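Local coordinates for protein acetyltransferase (Vibrio fischeri, PDB 3JVN) that probably transfers an acyl group, most likely acetyl from acetyl-coenzyme A, to a still unidentified substrate, as a member of the GNAT acetyltransferase family, at residues A[59-64]-A[107-112]; A[70-75]-A[91-96]. One frame throughout, in Å; residues are numbered along the deposited sequence.

Interaction 1 (A[59-64]-A[107-112]); sequences YVAEMD and EQLMMR. With SO4 (sulfate ion), chain B.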
loop_
_atom_site.group_PDB
_atom_site.type_symbol
_atom_site.label_atom_id
_atom_site.label_comp_id
_atom_site.label_asym_id
_atom_site.label_seq_id
_atom_site.Cartn_x
_atom_site.Cartn_y
_atom_site.Cartn_z
ATOM N N TYR A 59 19.068 10.254 -3.976
ATOM C CA TYR A 59 20.039 10.226 -5.053
ATOM C C TYR A 59 20.079 11.584 -5.725
ATOM O O TYR A 59 19.075 12.296 -5.759
ATOM C CB TYR A 59 19.683 9.143 -6.061
ATOM C CG TYR A 59 19.688 7.772 -5.452
ATOM C CD1 TYR A 59 20.891 7.103 -5.192
ATOM C CD2 TYR A 59 18.498 7.136 -5.132
ATOM C CE1 TYR A 59 20.895 5.833 -4.626
ATOM C CE2 TYR A 59 18.496 5.872 -4.573
ATOM C CZ TYR A 59 19.685 5.222 -4.326
ATOM O OH TYR A 59 19.667 3.954 -3.796
ATOM N N VAL A 60 21.252 11.943 -6.239
ATOM C CA VAL A 60 21.437 13.218 -6.924
ATOM C C VAL A 60 22.027 13.036 -8.325
ATOM O O VAL A 60 22.712 12.048 -8.604
ATOM C CB VAL A 60 22.372 14.177 -6.110
ATOM C CG1 VAL A 60 21.659 14.673 -4.854
ATOM C CG2 VAL A 60 23.672 13.461 -5.744
ATOM N N ALA A 61 21.733 13.993 -9.201
ATOM C CA ALA A 61 22.241 14.001 -10.569
ATOM C C ALA A 61 23.324 15.086 -10.606
ATOM O O ALA A 61 23.033 16.262 -10.382
ATOM C CB ALA A 61 21.122 14.336 -11.544
ATOM N N GLU A 62 24.568 14.690 -10.867
ATOM C CA GLU A 62 25.682 15.636 -10.911
ATOM C C GLU A 62 26.149 15.788 -12.353
ATOM O O GLU A 62 26.531 14.811 -12.996
ATOM C CB GLU A 62 26.837 15.126 -10.027
ATOM C CG GLU A 62 27.497 16.185 -9.126
ATOM C CD GLU A 62 28.497 15.589 -8.136
ATOM O OE1 GLU A 62 28.988 16.332 -7.256
ATOM O OE2 GLU A 62 28.801 14.379 -8.235
HETATM N N MSE A 63 26.105 17.012 -12.865
HETATM C CA MSE A 63 26.532 17.260 -14.234
HETATM C C MSE A 63 28.051 17.386 -14.301
HETATM O O MSE A 63 28.749 16.425 -14.633
HETATM C CB MSE A 63 25.874 18.528 -14.784
HETATM C CG MSE A 63 26.209 18.815 -16.244
HETATM SE SE MSE A 63 25.837 17.309 -17.416
HETATM C CE MSE A 63 24.087 17.836 -18.074
ATOM N N ASP A 64 28.559 18.572 -13.977
ATOM C CA ASP A 64 29.997 18.812 -14.004
ATOM C C ASP A 64 30.587 18.550 -12.625
ATOM O O ASP A 64 31.389 17.635 -12.438
ATOM C CB ASP A 64 30.281 20.255 -14.438
ATOM C CG ASP A 64 30.991 20.329 -15.779
ATOM O OD1 ASP A 64 32.146 19.859 -15.854
ATOM O OD2 ASP A 64 30.396 20.841 -16.756
ATOM N N GLU A 107 14.123 10.483 -15.445
ATOM C CA GLU A 107 14.110 9.033 -15.675
ATOM C C GLU A 107 15.334 8.367 -15.077
ATOM O O GLU A 107 15.219 7.306 -14.474
ATOM C CB GLU A 107 14.025 8.692 -17.181
ATOM C CG GLU A 107 14.156 7.169 -17.496
ATOM C CD GLU A 107 13.587 6.730 -18.867
ATOM O OE1 GLU A 107 12.347 6.799 -19.069
ATOM O OE2 GLU A 107 14.379 6.292 -19.741
ATOM N N GLN A 108 16.504 8.975 -15.237
ATOM C CA GLN A 108 17.705 8.370 -14.677
ATOM C C GLN A 108 17.701 8.408 -13.145
ATOM O O GLN A 108 18.444 7.662 -12.503
ATOM C CB GLN A 108 18.964 9.029 -15.255
ATOM C CG GLN A 108 18.927 10.536 -15.304
ATOM C CD GLN A 108 20.022 11.120 -16.184
ATOM O OE1 GLN A 108 20.148 10.766 -17.359
ATOM N NE2 GLN A 108 20.809 12.032 -15.624
ATOM N N LEU A 109 16.856 9.261 -12.566
ATOM C CA LEU A 109 16.731 9.351 -11.111
ATOM C C LEU A 109 15.690 8.325 -10.653
ATOM O O LEU A 109 15.900 7.605 -9.682
ATOM C CB LEU A 109 16.304 10.759 -10.685
ATOM C CG LEU A 109 17.356 11.870 -10.760
ATOM C CD1 LEU A 109 16.700 13.209 -10.497
ATOM C CD2 LEU A 109 18.457 11.616 -9.752
HETATM N N MSE A 110 14.566 8.265 -11.360
HETATM C CA MSE A 110 13.515 7.306 -11.046
HETATM C C MSE A 110 14.062 5.907 -11.297
HETATM O O MSE A 110 13.649 4.937 -10.662
HETATM C CB MSE A 110 12.296 7.527 -11.948
HETATM C CG MSE A 110 11.322 8.614 -11.479
HETATM SE SE MSE A 110 10.372 8.116 -9.832
HETATM C CE MSE A 110 10.236 6.201 -10.170
HETATM N N MSE A 111 14.988 5.825 -12.247
HETATM C CA MSE A 111 15.618 4.569 -12.636
HETATM C C MSE A 111 16.509 4.051 -11.514
HETATM O O MSE A 111 16.556 2.849 -11.233
HETATM C CB MSE A 111 16.464 4.782 -13.896
HETATM C CG MSE A 111 16.241 3.744 -14.996
HETATM SE SE MSE A 111 14.463 3.850 -15.797
HETATM C CE MSE A 111 13.531 2.585 -14.656
ATOM N N ARG A 112 17.227 4.973 -10.886
ATOM C CA ARG A 112 18.125 4.625 -9.799
ATOM C C ARG A 112 17.343 4.148 -8.569
ATOM O O ARG A 112 17.562 3.039 -8.080
ATOM C CB ARG A 112 18.986 5.835 -9.424
ATOM C CG ARG A 112 20.017 5.545 -8.344
ATOM C CD ARG A 112 21.121 4.619 -8.854
ATOM N NE ARG A 112 22.017 4.163 -7.791
ATOM C CZ ARG A 112 21.626 3.438 -6.743
ATOM N NH1 ARG A 112 20.350 3.079 -6.606
ATOM N NH2 ARG A 112 22.511 3.068 -5.828
HETATM S S SO4 B . 25.564 4.822 -6.339
HETATM O O1 SO4 B . 25.854 5.850 -5.313
HETATM O O2 SO4 B . 25.040 3.613 -5.681
HETATM O O3 SO4 B . 26.815 4.476 -7.042
HETATM O O4 SO4 B . 24.576 5.341 -7.313
#
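Arg-112, on helix 105-118, lies across the phenol ring of Tyr-59, on strand 56-62, and the two side chains cross at about a right angle. From CB, CG stands anti to the backbone N (chi1 -177°) and lies over the centre of the ring in a CH-pi contact, 3.6 Å from the centroid. The chain then bends at chi2, and CD passes within 3.9 Å of sulfate O4. Arg-112 NE donates to sulfate O4 at 2.9 Å. CZ stands 3.3 Å from Tyr-59 CE1, with the guanidinium plane tilted 37° from the ring. The tips part: NH1 lies 3.0 Å from Tyr-59 OH, while NH2 donates to sulfate O2 at 2.6 Å. NE and NH2 thus hold the anion at the guanidinium edge; the ion, probably from the crystallisation liquor, also accepts a bond from Arg-7 N. One turn earlier in the helix, Leu-109 sends CD2 to Ala-61 CB, 4.2 Å away. Over these segments the helix axis runs at 146° to the strand, roughly antiparallel, packed on one face of the GNAT sheet, where Arg-112 and Gln-108 also touch Ile-5 of strand 4-7 and Leu-109 meets Leu-94 of strand 86-96.

Interaction 2 (A[70-75]-A[91-96]); sequences FITGHF and IDELYI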
loop_
_atom_site.group_PDB
_atom_site.type_symbol
_atom_site.label_atom_id
_atom_site.label_comp_id
_atom_site.label_asym_id
_atom_site.label_seq_id
_atom_site.Cartn_x
_atom_site.Cartn_y
_atom_site.Cartn_z
ATOM N N PHE A 70 17.830 15.838 -7.796
ATOM C CA PHE A 70 17.816 14.825 -6.751
ATOM C C PHE A 70 16.428 14.182 -6.688
ATOM O O PHE A 70 15.456 14.695 -7.248
ATOM C CB PHE A 70 18.173 15.441 -5.384
ATOM C CG PHE A 70 17.110 16.343 -4.826
ATOM C CD1 PHE A 70 16.967 17.653 -5.286
ATOM C CD2 PHE A 70 16.200 15.860 -3.892
ATOM C CE1 PHE A 70 15.922 18.464 -4.827
ATOM C CE2 PHE A 70 15.158 16.657 -3.431
ATOM C CZ PHE A 70 15.018 17.957 -3.897
ATOM N N ILE A 71 16.354 13.037 -6.025
ATOM C CA ILE A 71 15.101 12.323 -5.860
ATOM C C ILE A 71 15.178 11.782 -4.444
ATOM O O ILE A 71 16.270 11.515 -3.941
ATOM C CB ILE A 71 14.927 11.175 -6.915
ATOM C CG1 ILE A 71 13.539 10.524 -6.740
ATOM C CG2 ILE A 71 16.066 10.176 -6.807
ATOM C CD1 ILE A 71 13.170 9.553 -7.841
ATOM N N THR A 72 14.020 11.636 -3.802
ATOM C CA THR A 72 13.970 11.181 -2.420
ATOM C C THR A 72 12.905 10.112 -2.193
ATOM O O THR A 72 11.776 10.268 -2.651
ATOM C CB THR A 72 13.739 12.412 -1.474
ATOM O OG1 THR A 72 14.475 12.242 -0.252
ATOM C CG2 THR A 72 12.273 12.580 -1.156
ATOM N N GLY A 73 13.259 9.037 -1.483
ATOM C CA GLY A 73 12.300 7.972 -1.219
ATOM C C GLY A 73 12.591 7.217 0.071
ATOM O O GLY A 73 13.726 7.253 0.556
ATOM N N HIS A 74 11.589 6.544 0.647
ATOM C CA HIS A 74 11.809 5.787 1.886
ATOM C C HIS A 74 11.108 4.431 1.937
ATOM O O HIS A 74 10.032 4.270 1.379
ATOM C CB HIS A 74 11.389 6.611 3.120
ATOM C CG HIS A 74 9.902 6.744 3.312
ATOM N ND1 HIS A 74 9.124 7.589 2.550
ATOM C CD2 HIS A 74 9.068 6.185 4.221
ATOM C CE1 HIS A 74 7.876 7.548 2.983
ATOM N NE2 HIS A 74 7.813 6.704 3.997
ATOM N N PHE A 75 11.738 3.460 2.598
ATOM C CA PHE A 75 11.151 2.127 2.749
ATOM C C PHE A 75 10.065 2.206 3.822
ATOM O O PHE A 75 10.151 3.014 4.758
ATOM C CB PHE A 75 12.207 1.091 3.191
ATOM C CG PHE A 75 13.191 0.718 2.115
ATOM C CD1 PHE A 75 12.743 0.225 0.889
ATOM C CD2 PHE A 75 14.567 0.869 2.326
ATOM C CE1 PHE A 75 13.638 -0.123 -0.123
ATOM C CE2 PHE A 75 15.485 0.527 1.328
ATOM C CZ PHE A 75 15.014 0.029 0.089
ATOM N N ILE A 91 8.109 7.083 -2.929
ATOM C CA ILE A 91 8.966 8.061 -3.584
ATOM C C ILE A 91 8.324 9.374 -3.165
ATOM O O ILE A 91 7.159 9.639 -3.474
ATOM C CB ILE A 91 8.958 7.897 -5.130
ATOM C CG1 ILE A 91 9.714 6.621 -5.505
ATOM C CG2 ILE A 91 9.635 9.079 -5.792
ATOM C CD1 ILE A 91 9.576 6.206 -6.944
ATOM N N ASP A 92 9.086 10.180 -2.432
ATOM C CA ASP A 92 8.577 11.436 -1.915
ATOM C C ASP A 92 8.726 12.667 -2.822
ATOM O O ASP A 92 7.739 13.176 -3.354
ATOM C CB ASP A 92 9.223 11.693 -0.547
ATOM C CG ASP A 92 8.958 10.566 0.437
ATOM O OD1 ASP A 92 9.923 10.042 1.046
ATOM O OD2 ASP A 92 7.769 10.207 0.607
ATOM N N GLU A 93 9.960 13.129 -2.997
ATOM C CA GLU A 93 10.241 14.315 -3.797
ATOM C C GLU A 93 11.232 14.112 -4.926
ATOM O O GLU A 93 12.067 13.206 -4.898
ATOM C CB GLU A 93 10.769 15.420 -2.895
ATOM C CG GLU A 93 9.838 15.791 -1.793
ATOM C CD GLU A 93 10.585 16.163 -0.546
ATOM O OE1 GLU A 93 11.257 15.275 0.041
ATOM O OE2 GLU A 93 10.495 17.350 -0.156
ATOM N N LEU A 94 11.153 14.997 -5.909
ATOM C CA LEU A 94 12.042 14.928 -7.052
ATOM C C LEU A 94 12.122 16.327 -7.652
ATOM O O LEU A 94 11.096 16.930 -7.956
ATOM C CB LEU A 94 11.488 13.924 -8.071
ATOM C CG LEU A 94 12.462 13.329 -9.098
ATOM C CD1 LEU A 94 11.723 12.339 -9.997
ATOM C CD2 LEU A 94 13.078 14.438 -9.936
ATOM N N TYR A 95 13.335 16.850 -7.817
ATOM C CA TYR A 95 13.498 18.187 -8.379
ATOM C C TYR A 95 14.616 18.296 -9.396
ATOM O O TYR A 95 15.671 17.682 -9.238
ATOM C CB TYR A 95 13.731 19.214 -7.262
ATOM C CG TYR A 95 14.001 20.615 -7.779
ATOM C CD1 TYR A 95 15.307 21.065 -7.993
ATOM C CD2 TYR A 95 12.951 21.476 -8.090
ATOM C CE1 TYR A 95 15.554 22.337 -8.503
ATOM C CE2 TYR A 95 13.192 22.750 -8.603
ATOM C CZ TYR A 95 14.491 23.175 -8.806
ATOM O OH TYR A 95 14.729 24.433 -9.312
ATOM N N ILE A 96 14.374 19.085 -10.443
ATOM C CA ILE A 96 15.368 19.306 -11.488
ATOM C C ILE A 96 15.455 20.796 -11.799
ATOM O O ILE A 96 14.440 21.484 -11.882
ATOM C CB ILE A 96 15.019 18.570 -12.812
ATOM C CG1 ILE A 96 14.577 17.131 -12.532
ATOM C CG2 ILE A 96 16.239 18.557 -13.726
ATOM C CD1 ILE A 96 13.066 16.978 -12.379
#
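Phe-70 lays its ring against Tyr-95, with CE1 3.4 Å from Tyr-95 CB. Its CG sits between the backbone N and the carbonyl carbon (chi1 70°), which brings the ring back against the paired strand, and Tyr-95 N lies over one ring face toward the rim. The two residues form an antiparallel hydrogen-bonded pair in the hairpin of strands 67-79 and 86-96, at the centre of the GNAT sheet. The pairing is interrupted by a classic beta bulge, in which Asp-92 and Glu-93 both face Thr-72. Thr-72 O takes the Asp-92 N-H at 2.7 Å and, weakly, that of Glu-93, while Thr-72 N donates to Glu-93 O. A bulge in the fourth strand is a recurrent GNAT feature, near where that strand splays from the fifth to admit acetyl-coenzyme A; strand 86-96 probably corresponds to it. Thr-72 and Glu-93 send their side chains side by side to the face that also carries Phe-70 and Tyr-95. There helix 13-30 packs: Phe-70 touches Leu-19, Glu-93 OE2 bonds to His-24, and Tyr-95 OH bonds to Glu-26. On the other face Ile-71 CD1 meets Leu-94 CD1 at 3.8 Å and Ile-91 CG2 at 4.1 Å, making an apolar patch against Met-110 of helix 105-118. At the bulge, Asp-92 turns its carboxylate to the edge of the His-74 ring, and the two planes are nearly coplanar, 18° apart. Tyr-50 OH is also bonded to Asp-92 OD1, so that this oxygen is gripped by two partners. His-74 itself packs on Ser-80 of the second subunit. His-74 ND1 donates to the syn lone pair of Asp-92 OD1 at 3.0 Å, OD1 lying some 20° out of the imidazole plane.

Overall arrangement
The centres of interactions 1 and 2 lie about 11 Å apart on the same mixed sheet. Interaction 2 joins strands 67-79 and 86-96 within it, whereas interaction 1 sets helix 105-118 against strand 56-62, the next strand over from 67-79. Along the chain the order is 59-64, 70-75, 91-96, 107-112, and the hairpin contact is nested inside the loop that interaction 1 closes. They touch directly: Tyr-59 O is 2.8 Å from Ile-71 N, a probable hydrogen bond between adjacent strands, and Met-110 CE packs on Ile-91 CD1. Helix 105-118 thus touches four consecutive strands, from 4-7 to 86-96, tying the central hairpin to its neighbours in the GNAT core.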